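Local coordinates for sulfur oxidation protein SOXB (Thermus thermophilus, PDB 2WDC) that probably hydrolyses sulfur-linked groups in bacterial sulfur oxidation, working as a two-manganese enzyme of the 5'-nucleotidase family, at residues Ala125-Gly130 against Asn153-Asp158; Asp132-Ser137 against Glu146-Trp151; Arg181-Ser186 against Leu198-Arg203; Leu238-Leu243 against Glu274-Ile279. All coordinates share one frame; numbering follows the deposited sequence.

Contact 1: residues Ala125-Gly130 against Asn153-Asp158; sequences ALVLDG and NLVGVD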
# COMPACT_ATOMS: atom_id res chain seq x y z
N ALA A 125 -15.26 15.53 14.48
CA ALA A 125 -14.51 14.81 13.47
C ALA A 125 -13.02 14.76 13.77
O ALA A 125 -12.43 15.72 14.26
CB ALA A 125 -14.74 15.42 12.10
N LEU A 126 -12.43 13.61 13.47
CA LEU A 126 -10.99 13.43 13.56
C LEU A 126 -10.51 12.98 12.20
O LEU A 126 -11.15 12.12 11.57
CB LEU A 126 -10.62 12.36 14.58
CG LEU A 126 -10.90 12.73 16.04
CD1 LEU A 126 -10.68 11.52 16.94
CD2 LEU A 126 -10.05 13.93 16.51
N VAL A 127 -9.38 13.53 11.76
CA VAL A 127 -8.75 13.18 10.49
C VAL A 127 -7.56 12.27 10.83
O VAL A 127 -6.61 12.70 11.50
CB VAL A 127 -8.33 14.43 9.70
CG1 VAL A 127 -7.67 14.03 8.40
CG2 VAL A 127 -9.54 15.32 9.41
N LEU A 128 -7.65 11.01 10.40
CA LEU A 128 -6.66 9.99 10.76
C LEU A 128 -5.98 9.42 9.54
O LEU A 128 -6.65 9.01 8.58
CB LEU A 128 -7.36 8.86 11.52
CG LEU A 128 -8.11 9.28 12.80
CD1 LEU A 128 -8.78 8.07 13.47
CD2 LEU A 128 -7.18 10.01 13.78
N ASP A 129 -4.66 9.42 9.57
CA ASP A 129 -3.83 8.96 8.46
C ASP A 129 -3.13 7.66 8.85
O ASP A 129 -2.37 7.62 9.81
CB ASP A 129 -2.81 10.05 8.15
CG ASP A 129 -1.89 9.70 7.00
OD1 ASP A 129 -1.91 8.54 6.52
OD2 ASP A 129 -1.17 10.63 6.56
N GLY A 130 -3.39 6.59 8.09
CA GLY A 130 -2.83 5.29 8.40
C GLY A 130 -1.36 5.05 8.06
O GLY A 130 -0.87 3.96 8.28
N ASN A 153 -0.38 19.18 6.85
CA ASN A 153 -0.64 20.33 7.70
C ASN A 153 -1.73 21.24 7.13
O ASN A 153 -2.52 21.83 7.87
CB ASN A 153 0.65 21.11 7.95
CG ASN A 153 1.57 20.39 8.91
OD1 ASN A 153 1.16 19.46 9.61
ND2 ASN A 153 2.81 20.87 9.00
N LEU A 154 -1.80 21.33 5.81
CA LEU A 154 -2.84 22.14 5.17
C LEU A 154 -4.21 21.50 5.42
O LEU A 154 -5.20 22.19 5.69
CB LEU A 154 -2.60 22.24 3.66
CG LEU A 154 -1.45 23.15 3.22
CD1 LEU A 154 -1.21 23.06 1.71
CD2 LEU A 154 -1.72 24.58 3.64
N VAL A 155 -4.28 20.18 5.29
CA VAL A 155 -5.52 19.43 5.52
C VAL A 155 -5.93 19.51 6.99
O VAL A 155 -7.09 19.75 7.33
CB VAL A 155 -5.30 17.93 5.19
CG1 VAL A 155 -6.44 17.08 5.73
CG2 VAL A 155 -5.09 17.71 3.70
N GLY A 156 -4.96 19.25 7.86
CA GLY A 156 -5.18 19.20 9.29
C GLY A 156 -5.33 17.76 9.74
O GLY A 156 -6.40 17.33 10.16
N VAL A 157 -4.25 16.99 9.63
CA VAL A 157 -4.26 15.58 10.04
C VAL A 157 -4.05 15.51 11.54
O VAL A 157 -3.06 16.05 12.06
CB VAL A 157 -3.17 14.78 9.29
CG1 VAL A 157 -3.08 13.35 9.83
CG2 VAL A 157 -3.47 14.77 7.78
N ASP A 158 -4.96 14.86 12.26
CA ASP A 158 -4.86 14.78 13.72
C ASP A 158 -3.82 13.78 14.20
O ASP A 158 -3.10 14.04 15.17
CB ASP A 158 -6.21 14.46 14.36
CG ASP A 158 -7.20 15.59 14.19
OD1 ASP A 158 -6.92 16.70 14.69
OD2 ASP A 158 -8.21 15.41 13.49
O HOH W 1 -10.29 17.08 13.01
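Val127 and Asp158 join strand 125-129 to the turn that follows helix 146-155, the return leg of a beta-alpha-beta crossover: the chain leaves one strand, runs through helices, and comes back to enter the parallel neighbouring strand 159-160. The pair is held by two reciprocal bonds. Val127 N donates almost straight (176°) to the anti lone pair of Asp158 OD2 at 2.8 Å, while Asp158 N returns a more bent bond to Val127 O, also 2.8 Å. Asp158 makes this possible by keeping CG beside its own backbone N (chi1 -67°), which folds the carboxylate back toward the strand. A water completes the grip, lying 2.7 Å from Asp158 OD2 and 2.8 Å from Ala125 O. With an alanine in place of Asp158, Val127 N and this water would probably lose the acceptor they share, and of the two direct hydrogen bonds across the contact the backbone one from Asp158 N to Val127 O would remain. Gly156 shapes the turn with a positive phi of 99°, and its carbonyl O rests 3.5 Å from Val127 CB. Beyond it, Val127 CG1 lies 4.3 Å from Val157 CG2, and Val127 also touches Ile111 of helix 104-120. Val157 finishes the seam further along the strand: its CG1 methyl meets the CB of Asp129 at 3.7 Å.

Contact 2: residues Asp132-Ser137 against Glu146-Trp151; sequences DTWTNS and EAVVRW. With MN (manganese (II) ion), chain Q; MN (manganese (II) ion), chain R; TBU (tertiary-butyl alcohol), chain N.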
# COMPACT_ATOMS: atom_id res chain seq x y z
N ASP A 132 2.35 5.29 5.51
CA ASP A 132 2.80 5.10 4.12
C ASP A 132 2.34 6.32 3.34
O ASP A 132 1.80 6.22 2.23
CB ASP A 132 2.26 3.82 3.48
CG ASP A 132 3.12 2.61 3.79
OD1 ASP A 132 4.10 2.76 4.56
OD2 ASP A 132 2.88 1.54 3.19
N THR A 133 2.52 7.49 3.96
CA THR A 133 2.07 8.74 3.37
C THR A 133 3.20 9.54 2.73
O THR A 133 3.04 10.10 1.64
CB THR A 133 1.43 9.62 4.48
OG1 THR A 133 0.50 8.83 5.23
CG2 THR A 133 0.73 10.84 3.89
N TRP A 134 4.31 9.65 3.44
CA TRP A 134 5.38 10.57 3.04
C TRP A 134 6.24 10.24 1.85
O TRP A 134 6.99 11.12 1.38
CB TRP A 134 6.34 10.81 4.21
CG TRP A 134 5.71 11.41 5.44
CD1 TRP A 134 4.45 11.96 5.56
CD2 TRP A 134 6.34 11.56 6.72
NE1 TRP A 134 4.27 12.44 6.85
CE2 TRP A 134 5.42 12.23 7.57
CE3 TRP A 134 7.60 11.24 7.22
CZ2 TRP A 134 5.72 12.53 8.90
CZ3 TRP A 134 7.89 11.52 8.55
CH2 TRP A 134 6.96 12.17 9.37
N THR A 135 6.21 8.99 1.42
CA THR A 135 7.15 8.47 0.44
C THR A 135 6.54 7.99 -0.87
O THR A 135 5.33 7.91 -1.01
CB THR A 135 7.91 7.28 1.10
OG1 THR A 135 6.96 6.36 1.67
CG2 THR A 135 8.81 7.78 2.25
N ASN A 136 7.43 7.67 -1.81
CA ASN A 136 7.08 6.99 -3.06
C ASN A 136 6.32 7.79 -4.10
O ASN A 136 5.36 7.32 -4.71
CB ASN A 136 6.39 5.65 -2.75
CG ASN A 136 7.03 4.92 -1.58
OD1 ASN A 136 6.39 4.71 -0.54
ND2 ASN A 136 8.32 4.59 -1.71
N SER A 137 6.80 9.00 -4.35
CA SER A 137 6.21 9.85 -5.38
C SER A 137 7.24 10.87 -5.80
O SER A 137 8.25 11.07 -5.12
CB SER A 137 4.96 10.56 -4.87
OG SER A 137 5.31 11.60 -3.97
N GLU A 146 9.24 16.36 2.71
CA GLU A 146 8.75 17.60 3.28
C GLU A 146 7.43 18.13 2.73
O GLU A 146 6.56 18.58 3.48
CB GLU A 146 9.82 18.70 3.23
CG GLU A 146 9.35 19.99 3.90
CD GLU A 146 10.43 21.04 3.99
OE1 GLU A 146 11.63 20.68 3.98
OE2 GLU A 146 10.08 22.23 4.14
N ALA A 147 7.29 18.12 1.41
CA ALA A 147 6.08 18.65 0.80
C ALA A 147 4.84 17.86 1.22
O ALA A 147 3.74 18.41 1.31
CB ALA A 147 6.20 18.68 -0.72
N VAL A 148 5.00 16.55 1.43
CA VAL A 148 3.87 15.75 1.85
C VAL A 148 3.42 16.15 3.26
O VAL A 148 2.23 16.22 3.55
CB VAL A 148 4.18 14.24 1.79
CG1 VAL A 148 2.92 13.46 2.14
CG2 VAL A 148 4.70 13.85 0.41
N VAL A 149 4.40 16.38 4.14
CA VAL A 149 4.08 16.80 5.50
C VAL A 149 3.39 18.16 5.46
O VAL A 149 2.42 18.40 6.17
CB VAL A 149 5.33 16.85 6.39
CG1 VAL A 149 4.95 17.33 7.79
CG2 VAL A 149 6.00 15.48 6.44
N ARG A 150 3.89 19.06 4.63
CA ARG A 150 3.27 20.38 4.53
C ARG A 150 1.84 20.23 4.05
O ARG A 150 0.94 20.93 4.52
CB ARG A 150 4.09 21.32 3.63
CG ARG A 150 5.46 21.63 4.23
CD ARG A 150 6.17 22.78 3.53
NE ARG A 150 7.40 23.13 4.24
CZ ARG A 150 7.47 23.97 5.27
NH1 ARG A 150 6.38 24.60 5.70
NH2 ARG A 150 8.63 24.20 5.87
N TRP A 151 1.60 19.26 3.16
CA TRP A 151 0.24 19.01 2.71
C TRP A 151 -0.63 18.50 3.87
O TRP A 151 -1.76 18.94 4.06
CB TRP A 151 0.19 18.03 1.53
CG TRP A 151 -1.20 17.54 1.33
CD1 TRP A 151 -2.27 18.27 0.88
CD2 TRP A 151 -1.74 16.29 1.78
NE1 TRP A 151 -3.42 17.52 0.96
CE2 TRP A 151 -3.12 16.30 1.52
CE3 TRP A 151 -1.18 15.14 2.36
CZ2 TRP A 151 -3.96 15.22 1.83
CZ3 TRP A 151 -2.01 14.06 2.66
CH2 TRP A 151 -3.38 14.11 2.38
MN MN Q . 1.43 1.04 1.66
MN MN R . 2.97 -0.47 4.51
O TBU N . 12.65 21.81 6.83
C TBU N . 12.28 21.23 8.08
C1 TBU N . 11.76 19.82 7.84
C2 TBU N . 11.19 22.07 8.73
C3 TBU N . 13.49 21.17 9.00
O HOH W 2 1.82 -0.88 2.50
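Trp134 and Val149 meet through their first torsions: the indole CG lies beside its backbone N (chi1 -60°), and Val149, with CG1 anti to the backbone N (chi1 179°), turns its CG2 methyl to the indole. That methyl sits over one face, 3.6 Å from the centroid of the five-membered ring, a CH-pi contact; the indole NE1 bonds to Gln152. Val148 uses both branches, CG1 lying 3.4 Å from Thr133 O and CG2 3.7 Å from Trp134 O. Thr133 CG2 reaches the edge of the Trp151 ring, while its OG1 bonds to Asp129. The loop that packs on helix 146-155 belongs to a dinuclear site of the metallophosphoesterase type: Asp132 OD2 bridges the two manganese ions, at 2.2 Å and 2.4 Å, a water also bridges them, and Asp36, His38, His163, His263, His286 and His288 supply the other protein ligands. On the outer side of the helix, one turn apart, Arg150 grips a single oxygen of Glu146, NE and NH2 both pointing in the guanidinium plane to OE2, with NE at 2.8 Å. A leucine in place of Glu146 would probably leave the Arg150 guanidinium without this carboxylate and set it free to turn.

Contact 3: residues Arg181-Ser186 against Leu198-Arg203; sequences RGEFLS and LFPAYR. With TBU (tertiary-butyl alcohol), chain M.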
# COMPACT_ATOMS: atom_id res chain seq x y z
N ARG A 181 2.14 18.84 12.27
CA ARG A 181 1.31 19.47 13.29
C ARG A 181 0.38 18.49 14.01
O ARG A 181 -0.16 18.81 15.07
CB ARG A 181 0.54 20.66 12.71
CG ARG A 181 1.47 21.82 12.32
CD ARG A 181 0.74 22.91 11.54
NE ARG A 181 -0.43 23.39 12.25
CZ ARG A 181 -0.39 24.28 13.24
NH1 ARG A 181 0.77 24.80 13.61
NH2 ARG A 181 -1.51 24.66 13.84
N GLY A 182 0.18 17.31 13.43
CA GLY A 182 -0.63 16.31 14.09
C GLY A 182 0.20 15.63 15.16
O GLY A 182 1.36 16.01 15.39
N GLU A 183 -0.37 14.63 15.82
CA GLU A 183 0.36 13.87 16.83
C GLU A 183 0.63 12.45 16.32
O GLU A 183 -0.29 11.68 16.08
CB GLU A 183 -0.42 13.80 18.16
CG GLU A 183 0.33 13.01 19.22
CD GLU A 183 -0.40 12.93 20.56
OE1 GLU A 183 -1.60 13.27 20.62
OE2 GLU A 183 0.24 12.52 21.53
N PHE A 184 1.91 12.13 16.14
CA PHE A 184 2.31 10.81 15.69
C PHE A 184 2.14 9.83 16.86
O PHE A 184 2.52 10.14 17.99
CB PHE A 184 3.78 10.86 15.27
CG PHE A 184 4.29 9.57 14.72
CD1 PHE A 184 4.23 9.31 13.36
CD2 PHE A 184 4.84 8.61 15.55
CE1 PHE A 184 4.71 8.12 12.84
CE2 PHE A 184 5.32 7.41 15.04
CZ PHE A 184 5.25 7.17 13.68
N LEU A 185 1.53 8.68 16.59
CA LEU A 185 1.31 7.67 17.62
C LEU A 185 1.94 6.34 17.21
O LEU A 185 1.91 5.98 16.04
CB LEU A 185 -0.19 7.41 17.80
CG LEU A 185 -1.08 8.60 18.17
CD1 LEU A 185 -2.55 8.16 18.14
CD2 LEU A 185 -0.71 9.11 19.56
N SER A 186 2.43 5.60 18.20
CA SER A 186 2.89 4.23 17.98
C SER A 186 3.21 3.58 19.32
O SER A 186 4.05 4.08 20.04
CB SER A 186 4.13 4.18 17.07
OG SER A 186 3.77 4.27 15.69
N LEU A 198 9.33 5.36 22.23
CA LEU A 198 9.77 6.66 21.74
C LEU A 198 8.66 7.64 21.38
O LEU A 198 8.92 8.83 21.19
CB LEU A 198 10.74 6.46 20.57
CG LEU A 198 11.93 5.58 20.98
CD1 LEU A 198 12.80 5.24 19.79
CD2 LEU A 198 12.77 6.25 22.09
N PHE A 199 7.43 7.14 21.26
CA PHE A 199 6.29 7.98 20.91
C PHE A 199 5.10 7.65 21.80
O PHE A 199 5.06 6.58 22.42
CB PHE A 199 5.87 7.72 19.45
CG PHE A 199 6.95 8.03 18.45
CD1 PHE A 199 7.35 9.34 18.24
CD2 PHE A 199 7.64 7.01 17.81
CE1 PHE A 199 8.37 9.64 17.35
CE2 PHE A 199 8.65 7.31 16.92
CZ PHE A 199 9.02 8.62 16.69
N PRO A 200 4.12 8.55 21.87
CA PRO A 200 2.93 8.21 22.66
C PRO A 200 2.20 7.05 21.99
O PRO A 200 2.12 6.97 20.75
CB PRO A 200 2.06 9.47 22.57
CG PRO A 200 3.01 10.57 22.23
CD PRO A 200 4.09 9.94 21.38
N ALA A 201 1.64 6.16 22.80
CA ALA A 201 0.91 5.01 22.29
C ALA A 201 -0.49 5.41 21.85
O ALA A 201 -1.04 4.82 20.91
CB ALA A 201 0.81 3.92 23.36
N TYR A 202 -1.10 6.35 22.57
CA TYR A 202 -2.48 6.74 22.27
C TYR A 202 -2.80 8.15 22.71
O TYR A 202 -2.07 8.77 23.49
CB TYR A 202 -3.46 5.77 22.97
CG TYR A 202 -3.41 5.80 24.49
CD1 TYR A 202 -4.09 6.78 25.21
CD2 TYR A 202 -2.69 4.86 25.20
CE1 TYR A 202 -4.05 6.82 26.59
CE2 TYR A 202 -2.63 4.89 26.59
CZ TYR A 202 -3.31 5.87 27.27
OH TYR A 202 -3.25 5.88 28.65
N ARG A 203 -3.94 8.63 22.22
CA ARG A 203 -4.46 9.94 22.60
C ARG A 203 -5.95 9.81 22.83
O ARG A 203 -6.66 9.22 22.02
CB ARG A 203 -4.20 10.99 21.52
CG ARG A 203 -4.76 12.39 21.86
CD ARG A 203 -4.13 12.93 23.15
NE ARG A 203 -2.68 12.76 23.11
CZ ARG A 203 -1.93 12.40 24.14
NH1 ARG A 203 -2.47 12.24 25.34
NH2 ARG A 203 -0.63 12.23 23.97
O TBU M . 3.95 13.83 17.00
C TBU M . 4.86 13.76 18.12
C1 TBU M . 4.62 12.48 18.95
C2 TBU M . 6.31 13.70 17.61
C3 TBU M . 4.70 14.99 19.02
O HOH W 3 6.62 4.58 20.30
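Glu183 and Arg203 meet as two nearly coplanar flat groups, their planes 7° apart, in a side-on salt bridge with each oxygen serving one nitrogen. Arg203 NE donates to Glu183 OE1 at 2.8 Å and Arg203 NH2 to Glu183 OE2 at 2.6 Å, both onto syn lone pairs. Arg203 bends at chi2 and chi3 (59° and 48°) to lay this edge against the carboxylate; these distances describe one of its two conformers, in which the bridge is held. Most backbone polar groups at the contact find a partner. Ser186 N donates to Pro200 O at 2.9 Å, and the same oxygen receives a CA-H...O contact from Leu185 CA. A water joins Ser186 O, 2.6 Å away, to Phe199 N. Ser186 OG bonds to Leu185 O and to Ser218. Phe184 N donates a hydrogen bond to the oxygen of a bound tertiary-butyl alcohol, 2.8 Å away, but Phe184 O, buried near Pro200 CD, has no partner in the model. Phe184 also sets its ring edge on the face of Phe199 in a tilted edge-to-face stack, centroids 4.7 Å apart. Leu177 of helix 170-179 touches both rings. Strand 183-184 is the outermost strand of one sheet, beside strand 159-160, and strand 202-207 is the outermost strand of a second, paired with strand 210-217, so the contact joins the edges of two sheets.

Contact 4: residues Leu238-Leu243 against Glu274-Ile279; sequences LDERRL and ERIRGI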
# COMPACT_ATOMS: atom_id res chain seq x y z
N LEU A 238 6.16 -6.44 17.05
CA LEU A 238 4.81 -6.63 17.51
C LEU A 238 4.94 -7.08 18.97
O LEU A 238 5.74 -7.98 19.27
CB LEU A 238 4.14 -7.72 16.67
CG LEU A 238 2.74 -8.15 17.09
CD1 LEU A 238 1.76 -7.05 16.76
CD2 LEU A 238 2.35 -9.44 16.38
N ASP A 239 4.21 -6.43 19.86
CA ASP A 239 4.29 -6.74 21.29
C ASP A 239 2.88 -6.77 21.89
O ASP A 239 2.35 -5.75 22.30
CB ASP A 239 5.15 -5.68 22.00
CG ASP A 239 5.53 -6.06 23.42
OD1 ASP A 239 4.78 -6.84 24.05
OD2 ASP A 239 6.54 -5.53 23.94
N GLU A 240 2.27 -7.96 21.89
CA GLU A 240 0.90 -8.12 22.38
C GLU A 240 0.70 -7.60 23.80
O GLU A 240 -0.30 -6.96 24.09
CB GLU A 240 0.45 -9.57 22.28
CG GLU A 240 0.37 -10.09 20.86
CD GLU A 240 -0.06 -11.54 20.81
OE1 GLU A 240 0.81 -12.43 20.89
OE2 GLU A 240 -1.27 -11.80 20.71
N ARG A 241 1.65 -7.90 24.67
CA ARG A 241 1.56 -7.44 26.05
C ARG A 241 1.53 -5.91 26.13
O ARG A 241 0.71 -5.33 26.84
CB ARG A 241 2.72 -8.01 26.88
CG ARG A 241 2.69 -7.62 28.36
CD ARG A 241 4.09 -7.64 28.96
NE ARG A 241 4.95 -6.64 28.34
CZ ARG A 241 5.12 -5.41 28.80
NH1 ARG A 241 4.50 -5.03 29.91
NH2 ARG A 241 5.91 -4.55 28.17
N ARG A 242 2.45 -5.26 25.42
CA ARG A 242 2.52 -3.80 25.44
C ARG A 242 1.26 -3.19 24.82
O ARG A 242 0.74 -2.18 25.31
CB ARG A 242 3.77 -3.31 24.70
CG ARG A 242 4.23 -1.93 25.15
CD ARG A 242 5.36 -1.37 24.28
NE ARG A 242 6.63 -2.11 24.37
CZ ARG A 242 7.62 -1.82 25.22
NH1 ARG A 242 7.47 -0.86 26.12
NH2 ARG A 242 8.75 -2.52 25.18
N LEU A 243 0.75 -3.82 23.77
CA LEU A 243 -0.47 -3.33 23.13
C LEU A 243 -1.65 -3.47 24.10
O LEU A 243 -2.44 -2.54 24.26
CB LEU A 243 -0.75 -4.09 21.84
CG LEU A 243 -2.07 -3.73 21.14
CD1 LEU A 243 -2.18 -2.23 20.89
CD2 LEU A 243 -2.21 -4.50 19.82
N GLU A 274 -8.63 -11.14 17.80
CA GLU A 274 -9.03 -12.35 18.52
C GLU A 274 -8.13 -12.60 19.72
O GLU A 274 -8.37 -13.54 20.48
CB GLU A 274 -8.98 -13.56 17.59
CG GLU A 274 -10.05 -13.54 16.51
CD GLU A 274 -10.04 -14.79 15.64
OE1 GLU A 274 -8.95 -15.38 15.46
OE2 GLU A 274 -11.11 -15.15 15.13
N ARG A 275 -7.11 -11.77 19.90
CA ARG A 275 -6.14 -11.94 20.98
C ARG A 275 -6.11 -10.81 22.01
O ARG A 275 -5.81 -11.03 23.18
CB ARG A 275 -4.73 -12.14 20.41
CG ARG A 275 -4.57 -13.41 19.60
CD ARG A 275 -3.29 -13.39 18.78
NE ARG A 275 -3.17 -14.59 17.95
CZ ARG A 275 -2.07 -15.33 17.86
NH1 ARG A 275 -2.06 -16.41 17.09
NH2 ARG A 275 -0.98 -14.99 18.53
N ILE A 276 -6.36 -9.59 21.55
CA ILE A 276 -6.33 -8.43 22.43
C ILE A 276 -7.74 -8.09 22.84
O ILE A 276 -8.65 -8.06 22.01
CB ILE A 276 -5.70 -7.20 21.69
CG1 ILE A 276 -4.36 -7.56 21.04
CG2 ILE A 276 -5.62 -5.98 22.60
CD1 ILE A 276 -3.25 -7.89 22.03
N ARG A 277 -7.95 -7.81 24.13
CA ARG A 277 -9.28 -7.45 24.62
C ARG A 277 -9.42 -5.94 24.66
O ARG A 277 -8.48 -5.24 25.04
CB ARG A 277 -9.45 -7.97 26.06
CG ARG A 277 -9.28 -9.47 26.20
CD ARG A 277 -9.25 -9.89 27.67
NE ARG A 277 -8.13 -9.30 28.39
CZ ARG A 277 -6.90 -9.81 28.42
NH1 ARG A 277 -6.63 -10.93 27.77
NH2 ARG A 277 -5.94 -9.20 29.10
N GLY A 278 -10.58 -5.42 24.29
CA GLY A 278 -10.83 -4.00 24.39
C GLY A 278 -10.63 -3.09 23.19
O GLY A 278 -10.76 -1.87 23.35
N ILE A 279 -10.35 -3.65 22.02
CA ILE A 279 -10.23 -2.84 20.81
C ILE A 279 -11.57 -2.88 20.10
O ILE A 279 -12.02 -3.94 19.68
CB ILE A 279 -9.10 -3.31 19.88
CG1 ILE A 279 -7.75 -3.23 20.60
CG2 ILE A 279 -9.07 -2.43 18.64
CD1 ILE A 279 -6.62 -3.95 19.85
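Leu243 lays its CD2 methyl against Ile276 CG1, 3.9 Å away, the two side chains crossing at about a right angle. The leucine reaches across with CG anti to the backbone N (chi1 176°), and the same methyl comes within 4.4 Å of Ile279 CD1, so one branch serves both isoleucines. Ile276, whose chi2 of -67° bends its end, sets CD1 one turn back along the helix, 3.7 Å from Glu240 O and close to Glu240 CB. Glu240 marks the outer border of this apolar patch. Its OE2 rests 3.2 Å from Arg275 CD, touching the aliphatic shaft, while the charged ends make only a long salt bridge, Glu240 OE2 to Arg275 NH2 at 3.9 Å. Their planes are 37° apart and no hydrogen bond forms, so the attraction is loose, and Arg275 has a second conformer besides. Phe459 adds a cation-pi partner for that guanidinium and also touches Glu240. The helix start is fixed separately by Asp239 at its N-cap, whose OD1 accepts from Arg242 N at 3.1 Å, with the donor well above the carboxylate plane. Further along, Gln244 takes the N-H of Arg277. Helix 240-252 leads into strand 257-262, and residues 274-279 run from helix 266-273 to the parallel strand 281-284, which places the contact between two successive beta-alpha-beta crossovers of one sheet, consistent with the layered alpha/beta fold of metallophosphoesterases.

In the fold
Along the chain, contact 2 is nested inside the loop closed by contact 1, and contacts 3 and 4 follow in series. Contacts 1 and 2 share helix 146-155, with centres 13 Å apart, so one helix connects a sheet strand with the manganese-binding loop. Contact 3, also 13 Å from contact 1, reaches the same sheet; the two touch where Asp158 O meets Glu183 N and Asn153 OD1 meets Arg181 N. It then passes to the second sheet, whose helix-bearing flank holds contact 4, with centres about 18 Å apart. Contact 4 lies about 30 Å from contact 2, centre to centre. Contacts 1 to 3 lie around the first sheet and its junction with the second; contact 4 touches none.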